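Cyanophage-like gp41-1 intein (Metagenome, PDB 6QAZ) probably catalyses protein splicing, excising itself from a precursor and joining the flanking polypeptides by a new peptide bond, as naturally split inteins do. Local coordinates at residues G79-K82 with E83-L87. Residues are numbered along the deposited sequence; the frame is centred on the assembly and turned at random. Where two conformers were deposited one is given.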
loop_
_atom_site.group_PDB
_atom_site.type_symbol
_atom_site.label_atom_id
_atom_site.label_comp_id
_atom_site.label_asym_id
_atom_site.label_seq_id
_atom_site.Cartn_x
_atom_site.Cartn_y
_atom_site.Cartn_z
ATOM N N GLY A 79 14.987 -0.779 0.363
ATOM C CA GLY A 79 15.583 -1.492 1.506
ATOM C C GLY A 79 15.628 -2.988 1.356
ATOM O O GLY A 79 15.990 -3.655 2.327
ATOM N N GLY A 80 15.356 -3.513 0.172
ATOM C CA GLY A 80 15.575 -4.941 -0.098
ATOM C C GLY A 80 14.334 -5.789 -0.169
ATOM O O GLY A 80 14.448 -7.013 -0.305
ATOM N N LEU A 81 13.127 -5.211 -0.112
ATOM C CA LEU A 81 11.922 -6.043 -0.318
ATOM C C LEU A 81 12.031 -6.690 -1.695
ATOM O O LEU A 81 12.283 -5.993 -2.673
ATOM C CB LEU A 81 10.686 -5.165 -0.241
ATOM C CG LEU A 81 9.359 -5.904 -0.332
ATOM C CD1 LEU A 81 9.162 -6.827 0.865
ATOM C CD2 LEU A 81 8.231 -4.913 -0.380
ATOM N N LYS A 82 11.877 -8.002 -1.778
ATOM C CA LYS A 82 12.141 -8.715 -3.044
ATOM C C LYS A 82 11.312 -9.984 -3.123
ATOM O O LYS A 82 10.720 -10.490 -2.159
ATOM C CB LYS A 82 13.611 -9.059 -3.140
ATOM C CG LYS A 82 14.054 -9.965 -2.050
ATOM C CD LYS A 82 15.517 -10.380 -2.186
ATOM C CE LYS A 82 16.542 -9.254 -2.135
ATOM N NZ LYS A 82 16.639 -8.597 -0.797
ATOM N N GLU A 83 11.338 -10.491 -4.331
ATOM C CA GLU A 83 10.694 -11.768 -4.639
ATOM C C GLU A 83 11.145 -12.827 -3.627
ATOM O O GLU A 83 12.337 -12.904 -3.260
ATOM C CB GLU A 83 11.007 -12.158 -6.081
ATOM C CG GLU A 83 10.539 -11.113 -7.087
ATOM C CD GLU A 83 11.315 -11.013 -8.396
ATOM O OE1 GLU A 83 11.931 -12.040 -8.831
ATOM O OE2 GLU A 83 11.369 -9.848 -8.928
ATOM N N GLY A 84 10.192 -13.640 -3.210
ATOM C CA GLY A 84 10.412 -14.724 -2.267
ATOM C C GLY A 84 10.140 -14.353 -0.842
ATOM O O GLY A 84 10.037 -15.256 0.001
ATOM N N MET A 85 10.080 -13.052 -0.544
ATOM C CA MET A 85 9.578 -12.587 0.763
ATOM C C MET A 85 8.069 -12.622 0.730
ATOM O O MET A 85 7.493 -12.768 -0.337
ATOM C CB MET A 85 10.093 -11.179 1.049
ATOM C CG MET A 85 11.596 -11.162 1.234
ATOM S SD MET A 85 12.137 -9.486 1.562
ATOM C CE MET A 85 13.884 -9.742 1.803
ATOM N N CYS A 86 7.432 -12.569 1.890
ATOM C CA CYS A 86 5.980 -12.628 1.983
ATOM C C CYS A 86 5.404 -11.316 2.508
ATOM O O CYS A 86 5.947 -10.689 3.414
ATOM C CB CYS A 86 5.536 -13.713 2.934
ATOM S SG CYS A 86 5.957 -15.372 2.328
ATOM N N LEU A 87 4.265 -10.950 1.927
ATOM C CA LEU A 87 3.409 -9.881 2.432
ATOM C C LEU A 87 2.174 -10.495 3.072
ATOM O O LEU A 87 1.877 -11.654 2.877
ATOM C CB LEU A 87 3.034 -8.896 1.327
ATOM C CG LEU A 87 4.195 -8.208 0.626
ATOM C CD1 LEU A 87 3.696 -7.150 -0.338
ATOM C CD2 LEU A 87 5.175 -7.597 1.618
#
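Met85 folds back along the backbone of Gly80-Lys82. CB lies 3.3 Å from Lys82 O, with CG close behind. With CG anti to its own carbonyl carbon (chi1 -66°) and the chain fully extended beyond, SD comes to Lys82 N, which donates it a weak hydrogen bond of 3.7 Å, and lies beside Leu81 CD1. The terminal CE reaches Gly80 O at 3.5 Å and also rests against Lys82 CG. This return is set by a type II beta turn from Lys82 to Met85, with Gly84 at its third position, which leads the loop after strand 73-75 into strand 86-89 of the all-beta, horseshoe-shaped Hint (Hedgehog/intein) fold. The turn closes through the hydrogen bond from Met85 N to Lys82 O, 3.1 Å, with an N-H...O angle of 160°. Bends at chi3 and chi4 curl the Lys82 chain back, so that NZ donates a hydrogen bond of 2.7 Å to a lone pair of Gly80 O, in the carbonyl plane. On the buried side, Leu81 CD1 meets Leu87 CD2 at 4.1 Å; both leucines also pack on Phe68, Thr70 and Ile97. Glu83 extends from the turn, its OE2 accepting a hydrogen bond from Ile100 N on strand 93-113.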